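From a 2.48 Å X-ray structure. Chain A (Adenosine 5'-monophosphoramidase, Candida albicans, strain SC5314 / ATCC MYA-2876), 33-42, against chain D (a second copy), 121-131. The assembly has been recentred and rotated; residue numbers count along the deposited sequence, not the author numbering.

Chain A 33-42: DIQPIAEAHV
Chain D (121-131) VGWPAEATDFD

Two largely irregular segments, from two copies of one protein, meet around A:Ile37 and bury 527 Å² between them. Register is set by A:Ile37 and D:Ala125, whose CA atoms lie 4.6 Å apart. Over A:Ile34 to A:Ile37 chain A runs opposite to D:Ala125 to D:Phe130; it then turns, which brings A:His41 back beside A:Ile37, near D:Trp123. Buried A:Ile37 has the largest area covered by the other stretch, its branched apolar side chain meeting both the D:Trp123 face and D:Pro124; A:Pro36 is buried beside it.

Chain D enters as the end of a strand, D:Val121 and D:Gly122 (phi/psi -89/129), then opens into loop at D:Trp123 (-135/77). The CA-to-CB bond of this tryptophan points sideways, but chi1 of -153° (t) and chi2 of -105° bring the indole across to chain A. A:Ile37 (-113/10; chi1 p, chi2 t) sets its CG2 over one indole face, 3.5 Å from the centroid of the five-membered ring of D:Trp123 and 11° off the normal, a CH-pi contact in which a methyl meets the pi cloud. D:Trp123 CZ2 approaches A:His41 CE1 at 3.7 Å, at the edge of the imidazole; the ring planes are at 74°. The imidazole (chi1 t) is anchored because A:Ile37 N donates to A:His41 ND1 at 3.1 Å. The indole is not purely apolar: D:Trp123 NE1 donates to a water at 2.9 Å, and that water donates to A:Gln35 O, also at 2.9 Å, bridging the chains.

D:Pro124 (-84/98, C-gamma endo) adds a compact apolar surface, its CD 4.0 Å from A:Ile37 CD1. Its carbonyl faces the same residue, with D:Pro124 O 3.4 Å from A:Ile37 CA in a CA-H...O contact. The CA-to-CB bond of D:Ala125 (-54/137) points away, and its backbone passes close to chain A, with D:Ala125 CA 3.8 Å from A:Pro36 O.

The one direct hydrogen bond between the stretches follows: D:Glu126 N donates to A:Pro36 O at 3.0 Å and 160°. A:Pro36 (-74/159) has no amide hydrogen, but its carbonyl is free to accept. The CA-to-CB bond of D:Glu126 (-112/121) points toward chain A, with chi1 between wells at -122° and chi2 t; its OE2 lies 3.3 Å from A:Ala38 C, packing against backbone without a hydrogen bond.

The CA-to-CB bond of D:Ala127 (-48/122) points away, and that of extended D:Thr128 (-145/-179, chi1 t) points back toward chain A. The D:Thr128 methyl CG2 packs 3.7 Å from A:Pro36 CD, a contact suited to threonine's apolar branch. D:Asp129 occupies the N-cap position without a side-chain capping bond. Finally, D:Phe130 (-70/-28; chi1 -84°, m; chi2 -40°) opens the helix and offers its ring edge, CE1 lying 4.4 Å from A:Ile34 CG2.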

# COMPACT_ATOMS: atom_id res chain seq x y z
N ASP A 33 -7.30 -3.49 13.93
CA ASP A 33 -8.61 -3.30 13.32
C ASP A 33 -9.63 -4.10 14.12
O ASP A 33 -9.45 -5.31 14.30
CB ASP A 33 -8.58 -3.73 11.86
CG ASP A 33 -9.73 -3.17 11.05
OD1 ASP A 33 -10.82 -2.93 11.63
OD2 ASP A 33 -9.57 -2.99 9.83
N ILE A 34 -10.67 -3.43 14.63
CA ILE A 34 -11.67 -4.15 15.42
C ILE A 34 -12.74 -4.75 14.53
O ILE A 34 -13.63 -5.45 15.03
CB ILE A 34 -12.31 -3.28 16.53
CG1 ILE A 34 -13.17 -2.16 15.95
CG2 ILE A 34 -11.25 -2.72 17.51
CD1 ILE A 34 -13.82 -1.31 17.02
N GLN A 35 -12.67 -4.53 13.21
CA GLN A 35 -13.42 -5.29 12.22
C GLN A 35 -12.42 -5.93 11.26
O GLN A 35 -12.36 -5.58 10.08
CB GLN A 35 -14.41 -4.41 11.45
CG GLN A 35 -15.50 -3.81 12.30
CD GLN A 35 -16.40 -2.90 11.49
OE1 GLN A 35 -16.22 -1.68 11.48
NE2 GLN A 35 -17.37 -3.48 10.81
N PRO A 36 -11.62 -6.88 11.75
CA PRO A 36 -10.56 -7.44 10.92
C PRO A 36 -11.08 -8.38 9.85
O PRO A 36 -12.18 -8.94 9.93
CB PRO A 36 -9.69 -8.18 11.94
CG PRO A 36 -10.67 -8.62 13.00
CD PRO A 36 -11.71 -7.54 13.07
N ILE A 37 -10.26 -8.56 8.82
CA ILE A 37 -10.48 -9.62 7.85
C ILE A 37 -9.39 -10.68 7.93
O ILE A 37 -9.31 -11.56 7.06
CB ILE A 37 -10.62 -9.08 6.42
CG1 ILE A 37 -9.27 -8.60 5.90
CG2 ILE A 37 -11.69 -8.01 6.32
CD1 ILE A 37 -9.25 -8.47 4.42
N ALA A 38 -8.54 -10.60 8.95
CA ALA A 38 -7.49 -11.58 9.21
C ALA A 38 -7.08 -11.39 10.66
O ALA A 38 -7.35 -10.34 11.25
CB ALA A 38 -6.30 -11.42 8.27
N GLU A 39 -6.37 -12.37 11.20
CA GLU A 39 -6.16 -12.43 12.65
C GLU A 39 -5.54 -11.15 13.21
O GLU A 39 -6.12 -10.50 14.09
CB GLU A 39 -5.32 -13.64 13.04
CG GLU A 39 -5.12 -13.70 14.54
CD GLU A 39 -4.44 -14.97 15.01
OE1 GLU A 39 -3.91 -15.72 14.16
OE2 GLU A 39 -4.43 -15.22 16.23
N ALA A 40 -4.35 -10.76 12.75
CA ALA A 40 -3.75 -9.56 13.34
C ALA A 40 -3.82 -8.35 12.40
O ALA A 40 -2.81 -7.68 12.12
CB ALA A 40 -2.31 -9.83 13.77
N HIS A 41 -5.03 -8.08 11.91
CA HIS A 41 -5.25 -6.98 10.96
C HIS A 41 -4.97 -5.64 11.64
O HIS A 41 -5.62 -5.30 12.63
CB HIS A 41 -6.69 -7.09 10.45
CG HIS A 41 -7.07 -6.09 9.40
ND1 HIS A 41 -8.17 -6.26 8.58
CD2 HIS A 41 -6.53 -4.89 9.05
CE1 HIS A 41 -8.28 -5.22 7.76
NE2 HIS A 41 -7.29 -4.38 8.02
N VAL A 42 -3.99 -4.89 11.14
CA VAL A 42 -3.55 -3.64 11.75
C VAL A 42 -3.88 -2.47 10.84
O VAL A 42 -3.83 -2.59 9.61
CB VAL A 42 -2.03 -3.63 12.06
CG1 VAL A 42 -1.65 -2.36 12.84
CG2 VAL A 42 -1.60 -4.87 12.82
N VAL D 121 -11.66 -5.65 -4.48
CA VAL D 121 -11.36 -5.89 -3.07
C VAL D 121 -12.29 -6.99 -2.56
O VAL D 121 -13.50 -6.78 -2.43
CB VAL D 121 -11.51 -4.60 -2.26
CG1 VAL D 121 -11.05 -4.79 -0.82
CG2 VAL D 121 -10.72 -3.49 -2.93
N GLY D 122 -11.74 -8.17 -2.26
CA GLY D 122 -12.46 -9.16 -1.48
C GLY D 122 -12.17 -8.92 -0.01
O GLY D 122 -11.01 -8.78 0.38
N TRP D 123 -13.23 -8.84 0.81
CA TRP D 123 -13.12 -8.35 2.18
C TRP D 123 -13.89 -9.27 3.12
O TRP D 123 -15.00 -8.94 3.58
CB TRP D 123 -13.61 -6.90 2.27
CG TRP D 123 -13.01 -6.04 3.39
CD1 TRP D 123 -13.62 -5.66 4.55
CD2 TRP D 123 -11.70 -5.46 3.42
NE1 TRP D 123 -12.77 -4.88 5.30
CE2 TRP D 123 -11.58 -4.74 4.63
CE3 TRP D 123 -10.60 -5.49 2.55
CZ2 TRP D 123 -10.41 -4.05 5.00
CZ3 TRP D 123 -9.43 -4.79 2.91
CH2 TRP D 123 -9.35 -4.08 4.12
N PRO D 124 -13.33 -10.43 3.46
CA PRO D 124 -14.07 -11.39 4.29
C PRO D 124 -13.96 -11.09 5.77
O PRO D 124 -12.97 -11.46 6.42
CB PRO D 124 -13.43 -12.74 3.94
CG PRO D 124 -12.02 -12.38 3.60
CD PRO D 124 -12.06 -10.99 2.97
N ALA D 125 -14.98 -10.42 6.31
CA ALA D 125 -15.02 -10.12 7.74
C ALA D 125 -14.85 -11.39 8.57
O ALA D 125 -15.39 -12.44 8.25
CB ALA D 125 -16.34 -9.44 8.11
N GLU D 126 -14.05 -11.28 9.61
CA GLU D 126 -13.77 -12.39 10.50
C GLU D 126 -14.40 -12.10 11.86
O GLU D 126 -14.06 -11.10 12.50
CB GLU D 126 -12.27 -12.62 10.65
CG GLU D 126 -11.78 -13.99 10.25
CD GLU D 126 -10.29 -14.01 10.11
OE1 GLU D 126 -9.80 -14.53 9.09
OE2 GLU D 126 -9.64 -13.50 11.05
N ALA D 127 -15.30 -12.98 12.29
CA ALA D 127 -15.89 -12.93 13.61
C ALA D 127 -14.83 -12.75 14.67
O ALA D 127 -13.89 -13.54 14.77
CB ALA D 127 -16.67 -14.23 13.85
N THR D 128 -14.96 -11.68 15.46
CA THR D 128 -14.01 -11.43 16.54
C THR D 128 -14.71 -10.79 17.73
O THR D 128 -15.90 -10.48 17.71
CB THR D 128 -12.84 -10.54 16.08
OG1 THR D 128 -11.78 -10.63 17.04
CG2 THR D 128 -13.29 -9.08 15.98
N ASP D 129 -13.90 -10.52 18.75
CA ASP D 129 -14.37 -10.31 20.11
C ASP D 129 -13.41 -9.38 20.82
O ASP D 129 -12.21 -9.40 20.54
CB ASP D 129 -14.39 -11.68 20.79
CG ASP D 129 -15.55 -11.85 21.66
OD1 ASP D 129 -16.39 -10.94 21.66
OD2 ASP D 129 -15.60 -12.89 22.37
N PHE D 130 -13.91 -8.64 21.81
CA PHE D 130 -13.00 -7.80 22.58
C PHE D 130 -12.09 -8.64 23.47
O PHE D 130 -10.96 -8.23 23.76
CB PHE D 130 -13.77 -6.78 23.40
CG PHE D 130 -14.15 -5.54 22.65
CD1 PHE D 130 -13.28 -4.97 21.75
CD2 PHE D 130 -15.39 -4.95 22.85
CE1 PHE D 130 -13.64 -3.82 21.03
CE2 PHE D 130 -15.76 -3.80 22.15
CZ PHE D 130 -14.88 -3.24 21.24
N ASP D 131 -12.54 -9.82 23.90
CA ASP D 131 -11.63 -10.74 24.60
C ASP D 131 -10.49 -11.17 23.68
O ASP D 131 -9.32 -11.11 24.07
CB ASP D 131 -12.37 -11.99 25.10
CG ASP D 131 -13.45 -11.69 26.12
OD1 ASP D 131 -13.32 -10.70 26.88
OD2 ASP D 131 -14.44 -12.46 26.16
O HOH W 1 -13.16 -3.81 7.98